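Local coordinates for protein AAA ATPase, central region (Enterococcus faecium, PDB 2R9G) that is the C-terminal, mainly helical portion of an AAA+ ATPase of the MgsA family, which probably couples ATP hydrolysis to work on DNA during replication and repair, at residues 19-24 and 35-40; 23-28 and 96-101. All coordinates share one frame; numbering follows the deposited sequence.

Contact 1. Residues 19-24 and 35-40; sequences SAFQKS and HYLARL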
# COMPACT_ATOMS: atom_id res chain seq x y z
N SER C 19 27.25 1.08 2.78
CA SER C 19 27.56 -0.07 1.92
C SER C 19 27.30 -1.39 2.65
O SER C 19 26.64 -2.26 2.11
CB SER C 19 29.02 0.01 1.43
OG SER C 19 29.38 -1.14 0.68
N ALA C 20 27.80 -1.52 3.88
CA ALA C 20 27.60 -2.73 4.69
C ALA C 20 26.14 -2.99 5.05
O ALA C 20 25.72 -4.14 5.14
CB ALA C 20 28.45 -2.67 5.93
N PHE C 21 25.38 -1.92 5.27
CA PHE C 21 23.93 -1.95 5.46
C PHE C 21 23.19 -2.56 4.26
O PHE C 21 22.42 -3.50 4.44
CB PHE C 21 23.44 -0.52 5.77
CG PHE C 21 21.95 -0.38 6.01
CD1 PHE C 21 21.30 -1.14 6.98
CD2 PHE C 21 21.21 0.56 5.30
CE1 PHE C 21 19.94 -0.98 7.21
CE2 PHE C 21 19.85 0.73 5.53
CZ PHE C 21 19.21 -0.05 6.49
N GLN C 22 23.44 -2.05 3.06
CA GLN C 22 22.84 -2.60 1.83
C GLN C 22 23.23 -4.07 1.59
O GLN C 22 22.37 -4.90 1.26
CB GLN C 22 23.14 -1.72 0.60
CG GLN C 22 22.82 -2.40 -0.74
CD GLN C 22 22.32 -1.46 -1.84
OE1 GLN C 22 22.63 -0.28 -1.86
NE2 GLN C 22 21.55 -2.01 -2.77
N LYS C 23 24.51 -4.37 1.79
CA LYS C 23 25.04 -5.72 1.56
C LYS C 23 24.50 -6.74 2.57
O LYS C 23 24.23 -7.90 2.20
CB LYS C 23 26.57 -5.70 1.54
CG LYS C 23 27.14 -4.97 0.31
CD LYS C 23 28.64 -4.72 0.44
CE LYS C 23 29.25 -4.29 -0.89
NZ LYS C 23 28.85 -2.91 -1.28
N SER C 24 24.31 -6.32 3.82
CA SER C 24 23.69 -7.16 4.86
C SER C 24 22.23 -7.53 4.55
O SER C 24 21.84 -8.68 4.69
CB SER C 24 23.74 -6.50 6.24
OG SER C 24 25.07 -6.30 6.70
N HIS C 35 22.46 -4.11 13.07
CA HIS C 35 23.67 -3.51 13.60
C HIS C 35 24.06 -2.26 12.82
O HIS C 35 24.33 -1.21 13.42
CB HIS C 35 24.83 -4.50 13.59
CG HIS C 35 26.17 -3.85 13.69
ND1 HIS C 35 26.62 -3.26 14.86
CD2 HIS C 35 27.14 -3.65 12.77
CE1 HIS C 35 27.82 -2.75 14.65
NE2 HIS C 35 28.16 -2.96 13.39
N TYR C 36 24.07 -2.36 11.49
CA TYR C 36 24.41 -1.22 10.64
C TYR C 36 23.34 -0.14 10.62
O TYR C 36 23.68 1.04 10.53
CB TYR C 36 24.81 -1.65 9.22
CG TYR C 36 26.09 -2.45 9.22
CD1 TYR C 36 27.30 -1.88 9.64
CD2 TYR C 36 26.09 -3.78 8.84
CE1 TYR C 36 28.48 -2.63 9.67
CE2 TYR C 36 27.24 -4.54 8.87
CZ TYR C 36 28.43 -3.96 9.27
OH TYR C 36 29.57 -4.73 9.27
N LEU C 37 22.07 -0.54 10.73
CA LEU C 37 20.99 0.44 10.88
C LEU C 37 21.20 1.25 12.16
O LEU C 37 21.11 2.48 12.14
CB LEU C 37 19.60 -0.20 10.85
CG LEU C 37 18.38 0.67 11.19
CD1 LEU C 37 18.29 1.94 10.33
CD2 LEU C 37 17.09 -0.12 11.10
N ALA C 38 21.53 0.54 13.25
CA ALA C 38 21.79 1.15 14.55
C ALA C 38 22.90 2.19 14.51
O ALA C 38 22.77 3.25 15.11
CB ALA C 38 22.10 0.07 15.56
N ARG C 39 23.98 1.88 13.80
CA ARG C 39 25.10 2.79 13.61
C ARG C 39 24.70 4.03 12.83
O ARG C 39 25.16 5.13 13.13
CB ARG C 39 26.24 2.09 12.87
CG ARG C 39 26.99 1.12 13.73
CD ARG C 39 27.99 0.33 12.94
NE ARG C 39 29.24 1.05 12.71
CZ ARG C 39 30.39 0.46 12.43
NH1 ARG C 39 30.47 -0.87 12.36
NH2 ARG C 39 31.47 1.19 12.23
N LEU C 40 23.84 3.84 11.83
CA LEU C 40 23.32 4.93 11.02
C LEU C 40 22.36 5.81 11.80
O LEU C 40 22.41 7.04 11.68
CB LEU C 40 22.65 4.38 9.76
CG LEU C 40 23.60 3.77 8.72
CD1 LEU C 40 22.78 3.06 7.67
CD2 LEU C 40 24.53 4.83 8.09
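Y36 and F21 pass each other head to tail where helices 14-26 and 30-43 pack as an antiparallel helical hairpin, part of the helical bundle of this MgsA-type C-terminal region. The two short axes approach to 9.0 Å at 150°, and F21 and Y36 have the nearest CA atoms, 5.3 Å apart. From its root, Y36 first sets CB against CA and CB of F21, with 3.9 Å between the two CB atoms. Its CG then lies anti to its own carbonyl carbon (chi1 -66°), which carries the ring across helix 14-26 above A20. The A20 methyl, CB, sits 3.6 Å from the Y36 ring centroid, only 10° off the normal: a CH-pi contact over the centre of one face, while CD2 of H35 lies over the opposite face. At its rim CD2 and CE2 meet OG of S24, a hydroxyl already committed to A20 O by a 2.7 Å hydrogen bond from OG. A20 O takes that donor and the amide of S24 on opposite faces of its carbonyl plane. At the tip, OH leaves the pair and bonds to the backbone O of Y162 of the second subunit. On the other flank, F21 CG is anti to the backbone N, and the ring runs alongside L37, its CE1 3.7 Å from L37 CB. Over one face of F21 stands a methyl of L40, CD1, 4.2 Å from the ring centroid.

Contact 2. Residues 23-28 and 96-101; sequences KSIRGS and VDLCLS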
# COMPACT_ATOMS: atom_id res chain seq x y z
N LYS C 23 24.51 -4.37 1.79
CA LYS C 23 25.04 -5.72 1.56
C LYS C 23 24.50 -6.74 2.57
O LYS C 23 24.23 -7.90 2.20
CB LYS C 23 26.57 -5.70 1.54
CG LYS C 23 27.14 -4.97 0.31
CD LYS C 23 28.64 -4.72 0.44
CE LYS C 23 29.25 -4.29 -0.89
NZ LYS C 23 28.85 -2.91 -1.28
N SER C 24 24.31 -6.32 3.82
CA SER C 24 23.69 -7.16 4.86
C SER C 24 22.23 -7.53 4.55
O SER C 24 21.84 -8.68 4.69
CB SER C 24 23.74 -6.50 6.24
OG SER C 24 25.07 -6.30 6.70
N ILE C 25 21.44 -6.54 4.13
CA ILE C 25 20.03 -6.79 3.79
C ILE C 25 19.92 -7.67 2.55
O ILE C 25 19.24 -8.69 2.58
CB ILE C 25 19.19 -5.48 3.62
CG1 ILE C 25 19.24 -4.65 4.90
CG2 ILE C 25 17.75 -5.82 3.28
CD1 ILE C 25 18.47 -3.34 4.86
N ARG C 26 20.63 -7.28 1.49
CA ARG C 26 20.78 -8.09 0.27
C ARG C 26 21.20 -9.53 0.60
O ARG C 26 20.71 -10.49 -0.02
CB ARG C 26 21.79 -7.42 -0.67
CG ARG C 26 22.07 -8.13 -1.99
CD ARG C 26 23.30 -7.51 -2.68
NE ARG C 26 23.08 -6.14 -3.17
CZ ARG C 26 24.03 -5.21 -3.27
NH1 ARG C 26 23.73 -4.00 -3.75
NH2 ARG C 26 25.28 -5.46 -2.89
N GLY C 27 22.05 -9.66 1.61
CA GLY C 27 22.59 -10.95 2.03
C GLY C 27 21.81 -11.73 3.06
O GLY C 27 22.30 -12.75 3.56
N SER C 28 20.62 -11.24 3.39
CA SER C 28 19.65 -11.90 4.29
C SER C 28 20.11 -12.04 5.74
O SER C 28 19.65 -12.93 6.46
CB SER C 28 19.16 -13.24 3.72
OG SER C 28 18.55 -13.09 2.45
N VAL C 96 13.95 -5.97 8.74
CA VAL C 96 13.75 -7.40 9.01
C VAL C 96 12.97 -8.08 7.88
O VAL C 96 13.40 -9.11 7.37
CB VAL C 96 13.08 -7.63 10.38
CG1 VAL C 96 12.88 -9.09 10.61
CG2 VAL C 96 13.96 -7.06 11.49
N ASP C 97 11.86 -7.46 7.49
CA ASP C 97 11.02 -7.90 6.38
C ASP C 97 11.82 -8.03 5.08
O ASP C 97 11.71 -9.04 4.40
CB ASP C 97 9.83 -6.93 6.19
CG ASP C 97 8.82 -7.41 5.14
OD1 ASP C 97 8.85 -8.58 4.71
OD2 ASP C 97 7.97 -6.58 4.73
N LEU C 98 12.63 -7.01 4.76
CA LEU C 98 13.44 -7.03 3.54
C LEU C 98 14.51 -8.11 3.56
O LEU C 98 14.69 -8.83 2.58
CB LEU C 98 14.08 -5.66 3.29
CG LEU C 98 13.23 -4.47 2.84
CD1 LEU C 98 14.15 -3.26 2.59
CD2 LEU C 98 12.36 -4.79 1.62
N CYS C 99 15.21 -8.23 4.69
CA CYS C 99 16.22 -9.30 4.92
C CYS C 99 15.68 -10.70 4.68
O CYS C 99 16.39 -11.55 4.17
CB CYS C 99 16.78 -9.26 6.35
SG CYS C 99 17.82 -7.85 6.73
N LEU C 100 14.42 -10.93 5.05
CA LEU C 100 13.91 -12.30 5.07
C LEU C 100 12.99 -12.66 3.90
O LEU C 100 12.63 -13.83 3.73
CB LEU C 100 13.29 -12.62 6.44
CG LEU C 100 14.30 -12.66 7.61
CD1 LEU C 100 13.61 -12.80 8.98
CD2 LEU C 100 15.35 -13.77 7.41
N SER C 101 12.64 -11.66 3.10
CA SER C 101 11.83 -11.83 1.89
C SER C 101 12.67 -12.39 0.75
O SER C 101 13.90 -12.30 0.80
CB SER C 101 11.21 -10.49 1.48
OG SER C 101 10.17 -10.15 2.37
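A buried, mainly apolar contact between two helix ends joins I25 and S28, at the C-terminus of helix 14-26, to L98 and C99, near the end of helix 88-100, inside the helical bundle. The first helix closes in a Schellman motif: S28, with positive phi (65°), is its C-prime residue, the amide of S28 bonding to I25 O and that of D29 to S24 O. This turn takes the chain out of the helix and brings S28 alongside C99, their CA atoms 4.3 Å apart. I25 supplies most of the hydrocarbon from its side. Its CG2, anti to the backbone N, touches CB of L98 at 3.7 Å and lies near the amide N of C99, the I25 and L98 side chains crossing at a slant. The other branch, CG1, meets SG of C99 at 4.0 Å, and the same sulfur lies 3.8 Å from I25 CA; the thiol therefore packs against both the backbone and the branch of I25. Beyond the pair, L53 of helix 46-61 touches both I25 and L98. The polar side is gathered at the helix end: K103 NZ hydrogen-bonds to C99 O, S101 O and S28 OG, so this lysine links the two helix termini. Where the two backbones come closest, S28 CA makes a CA-H...O contact of 3.3 Å with C99 O.

Contacts 1 and 2 are both buried; their centres are about 11 Å apart, and both use helix 14-26, which meets helix 30-43 in one and helix 88-100 in the other. Contact 1 joins helices that follow one another in the chain, along the middle of the helix, and rests on aromatic rings, methyls over their faces and apolar packing. Contact 2 brings together parts 68 residues apart, at helix ends, where aliphatic and sulfur packing sits beside backbone carbonyls gathered by a lysine. S24 belongs to both ranges but touches the partner in contact 1 alone. L53 of helix 46-61 joins them, packing on F21 and I25, and the second subunit reaches both.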